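Local coordinates for uncharacterized protein YycE (Bacillus subtilis, PDB 1TWU) that is of unknown function but belongs to the vicinal oxygen chelate superfamily and is a putative glyoxalase/fosfomycin resistance protein, at residues A10-I15 and D58-F63. Numbering follows the deposited sequence.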
ATOM      1  N   ALA A  10     -13.507   5.190   8.122  1.00 41.50           N
ATOM      2  CA  ALA A  10     -13.209   4.484   6.884  1.00 39.15           C
ATOM      3  C   ALA A  10     -13.884   3.128   6.892  1.00 36.33           C
ATOM      4  O   ALA A  10     -13.718   2.350   7.828  1.00 37.03           O
ATOM      5  CB  ALA A  10     -11.703   4.312   6.720  1.00 40.33           C
ATOM      6  N   ALA A  11     -14.654   2.848   5.851  1.00 33.57           N
ATOM      7  CA  ALA A  11     -15.334   1.569   5.738  1.00 32.25           C
ATOM      8  C   ALA A  11     -14.348   0.510   5.235  1.00 32.72           C
ATOM      9  O   ALA A  11     -14.365  -0.643   5.671  1.00 32.92           O
ATOM     10  CB  ALA A  11     -16.505   1.691   4.771  1.00 30.20           C
ATOM     11  N   GLN A  12     -13.462   0.926   4.340  1.00 32.54           N
ATOM     12  CA  GLN A  12     -12.508   0.006   3.741  1.00 32.66           C
ATOM     13  C   GLN A  12     -11.279   0.772   3.285  1.00 31.49           C
ATOM     14  O   GLN A  12     -11.303   1.997   3.211  1.00 31.64           O
ATOM     15  CB  GLN A  12     -13.165  -0.636   2.526  1.00 33.93           C
ATOM     16  CG  GLN A  12     -13.076  -2.121   2.450  1.00 35.51           C
ATOM     17  CD  GLN A  12     -13.952  -2.674   1.348  1.00 36.01           C
ATOM     18  OE1 GLN A  12     -13.789  -2.335   0.169  1.00 35.98           O
ATOM     19  NE2 GLN A  12     -14.894  -3.530   1.724  1.00 37.97           N
ATOM     20  N   ILE A  13     -10.211   0.045   2.977  1.00 29.38           N
ATOM     21  CA  ILE A  13      -8.982   0.656   2.485  1.00 28.86           C
ATOM     22  C   ILE A  13      -8.433  -0.206   1.356  1.00 28.25           C
ATOM     23  O   ILE A  13      -8.353  -1.434   1.471  1.00 26.82           O
ATOM     24  CB  ILE A  13      -7.910   0.803   3.589  1.00 29.33           C
ATOM     25  CG1 ILE A  13      -8.416   1.752   4.671  1.00 30.21           C
ATOM     26  CG2 ILE A  13      -6.618   1.376   2.996  1.00 27.27           C
ATOM     27  CD1 ILE A  13      -7.418   1.995   5.766  1.00 32.56           C
ATOM     28  N   ARG A  14      -8.072   0.452   0.260  1.00 25.88           N
ATOM     29  CA  ARG A  14      -7.549  -0.223  -0.912  1.00 25.25           C
ATOM     30  C   ARG A  14      -6.233   0.366  -1.408  1.00 26.10           C
ATOM     31  O   ARG A  14      -6.065   1.586  -1.465  1.00 24.36           O
ATOM     32  CB  ARG A  14      -8.577  -0.164  -2.050  1.00 24.84           C
ATOM     33  CG  ARG A  14      -8.050  -0.673  -3.392  1.00 25.92           C
ATOM     34  CD  ARG A  14      -9.053  -0.499  -4.518  1.00 26.44           C
ATOM     35  NE  ARG A  14     -10.208  -1.383  -4.364  1.00 29.05           N
ATOM     36  CZ  ARG A  14     -11.249  -1.424  -5.194  1.00 29.02           C
ATOM     37  NH1 ARG A  14     -11.294  -0.630  -6.254  1.00 28.11           N
ATOM     38  NH2 ARG A  14     -12.250  -2.264  -4.965  1.00 28.81           N
ATOM     39  N   ILE A  15      -5.299  -0.521  -1.744  1.00 26.60           N
ATOM     40  CA  ILE A  15      -4.011  -0.136  -2.316  1.00 25.56           C
ATOM     41  C   ILE A  15      -4.180  -0.574  -3.764  1.00 24.15           C
ATOM     42  O   ILE A  15      -4.299  -1.774  -4.035  1.00 22.29           O
ATOM     43  CB  ILE A  15      -2.842  -0.930  -1.714  1.00 27.74           C
ATOM     44  CG1 ILE A  15      -2.693  -0.603  -0.231  1.00 29.08           C
ATOM     45  CG2 ILE A  15      -1.556  -0.592  -2.449  1.00 27.60           C
ATOM     46  CD1 ILE A  15      -2.275   0.834   0.035  1.00 32.24           C
ATOM     47  N   ASP A  58     -11.743  -5.459   4.189  1.00 31.00           N
ATOM     48  CA  ASP A  58     -11.439  -4.242   4.944  1.00 31.73           C
ATOM     49  C   ASP A  58     -10.172  -3.587   4.420  1.00 30.57           C
ATOM     50  O   ASP A  58     -10.111  -2.372   4.255  1.00 30.96           O
ATOM     51  CB  ASP A  58     -11.274  -4.551   6.431  1.00 34.78           C
ATOM     52  CG  ASP A  58     -12.577  -4.977   7.083  1.00 40.63           C
ATOM     53  OD1 ASP A  58     -13.654  -4.572   6.587  1.00 42.51           O
ATOM     54  OD2 ASP A  58     -12.528  -5.702   8.100  1.00 44.47           O
ATOM     55  N   TYR A  59      -9.160  -4.412   4.185  1.00 29.64           N
ATOM     56  CA  TYR A  59      -7.881  -3.973   3.651  1.00 27.03           C
ATOM     57  C   TYR A  59      -7.582  -4.931   2.514  1.00 27.00           C
ATOM     58  O   TYR A  59      -7.413  -6.129   2.739  1.00 26.31           O
ATOM     59  CB  TYR A  59      -6.768  -4.079   4.699  1.00 26.47           C
ATOM     60  CG  TYR A  59      -6.925  -3.151   5.882  1.00 25.90           C
ATOM     61  CD1 TYR A  59      -7.691  -3.520   6.991  1.00 25.13           C
ATOM     62  CD2 TYR A  59      -6.319  -1.890   5.887  1.00 25.24           C
ATOM     63  CE1 TYR A  59      -7.846  -2.655   8.073  1.00 25.26           C
ATOM     64  CE2 TYR A  59      -6.467  -1.020   6.961  1.00 26.18           C
ATOM     65  CZ  TYR A  59      -7.232  -1.406   8.050  1.00 27.12           C
ATOM     66  OH  TYR A  59      -7.390  -0.533   9.110  1.00 29.00           O
ATOM     67  N   HIS A  60      -7.535  -4.416   1.291  1.00 25.96           N
ATOM     68  CA  HIS A  60      -7.249  -5.269   0.151  1.00 25.61           C
ATOM     69  C   HIS A  60      -6.411  -4.570  -0.907  1.00 25.28           C
ATOM     70  O   HIS A  60      -6.180  -3.356  -0.850  1.00 23.59           O
ATOM     71  CB  HIS A  60      -8.548  -5.792  -0.484  1.00 25.21           C
ATOM     72  CG  HIS A  60      -9.422  -4.721  -1.063  1.00 24.78           C
ATOM     73  ND1 HIS A  60     -10.401  -4.080  -0.332  1.00 25.00           N
ATOM     74  CD2 HIS A  60      -9.450  -4.164  -2.297  1.00 23.81           C
ATOM     75  CE1 HIS A  60     -10.992  -3.174  -1.092  1.00 24.48           C
ATOM     76  NE2 HIS A  60     -10.434  -3.204  -2.289  1.00 23.59           N
ATOM     77  N   LEU A  61      -5.953  -5.362  -1.871  1.00 23.96           N
ATOM     78  CA  LEU A  61      -5.143  -4.869  -2.973  1.00 23.09           C
ATOM     79  C   LEU A  61      -5.985  -4.917  -4.236  1.00 23.55           C
ATOM     80  O   LEU A  61      -6.898  -5.738  -4.344  1.00 24.16           O
ATOM     81  CB  LEU A  61      -3.922  -5.771  -3.188  1.00 21.63           C
ATOM     82  CG  LEU A  61      -2.893  -5.992  -2.078  1.00 23.03           C
ATOM     83  CD1 LEU A  61      -1.821  -6.973  -2.553  1.00 21.64           C
ATOM     84  CD2 LEU A  61      -2.264  -4.661  -1.703  1.00 23.10           C
ATOM     85  N   GLU A  62      -5.696  -4.023  -5.174  1.00 22.08           N
ATOM     86  CA  GLU A  62      -6.365  -4.034  -6.468  1.00 22.42           C
ATOM     87  C   GLU A  62      -5.301  -3.833  -7.539  1.00 21.84           C
ATOM     88  O   GLU A  62      -4.404  -3.006  -7.394  1.00 21.76           O
ATOM     89  CB  GLU A  62      -7.413  -2.929  -6.612  1.00 23.32           C
ATOM     90  CG  GLU A  62      -7.964  -2.897  -8.038  1.00 25.63           C
ATOM     91  CD  GLU A  62      -8.859  -1.710  -8.338  1.00 27.59           C
ATOM     92  OE1 GLU A  62      -8.609  -0.614  -7.795  1.00 28.64           O
ATOM     93  OE2 GLU A  62      -9.802  -1.874  -9.143  1.00 28.75           O
ATOM     94  N   PHE A  63      -5.385  -4.610  -8.608  1.00 22.37           N
ATOM     95  CA  PHE A  63      -4.441  -4.480  -9.714  1.00 23.80           C
ATOM     96  C   PHE A  63      -5.260  -4.246 -10.972  1.00 25.09           C
ATOM     97  O   PHE A  63      -6.242  -4.955 -11.231  1.00 25.07           O
ATOM     98  CB  PHE A  63      -3.583  -5.742  -9.852  1.00 23.59           C
ATOM     99  CG  PHE A  63      -2.552  -5.889  -8.764  1.00 24.41           C
ATOM    100  CD1 PHE A  63      -1.310  -5.263  -8.875  1.00 24.01           C
ATOM    101  CD2 PHE A  63      -2.834  -6.625  -7.614  1.00 23.33           C
ATOM    102  CE1 PHE A  63      -0.363  -5.368  -7.859  1.00 24.22           C
ATOM    103  CE2 PHE A  63      -1.894  -6.738  -6.587  1.00 23.60           C
ATOM    104  CZ  PHE A  63      -0.655  -6.109  -6.708  1.00 24.31           C
TER
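R14 and H60 meet through a nearly straight hydrogen bond, R14 NE to H60 NE2 at 2.8 Å (172°). The acceptor lies in the guanidinium plane. The two planes are turned 71° apart, and NE sits slightly out of the imidazole plane. R14 NH2 adds a weak bond to H60 NE2. R14 bends at chi3 (-69°), which brings NE to the NE2 edge of the H60 ring. R14 NH1 forms a salt bridge with E62 OE1 at 3.1 Å, but the hydrogen bond is weak. Q12 OE1 meets the H60 ring edge at CE1, 3.2 Å away, and Q12 NE2 bonds I136 O of the second subunit. On the face of I13 and L61, I13 CD1 touches Y59 CE2 at 3.4 Å, and I15 CB packs on L61 CD2 at 3.8 Å. Four backbone hydrogen bonds join the parallel strands. These are the first and fourth strands of a 1-4-3-2 sheet, the VOC βαβββ module. Q12 to I15 also pair antiparallel with a strand of the second subunit. H60 ND1 bonds A57 O, so ND1 probably carries the proton and NE2 accepts from R14. Buried R14 thus meets a carboxylate and an imidazole consistent with the neutral form.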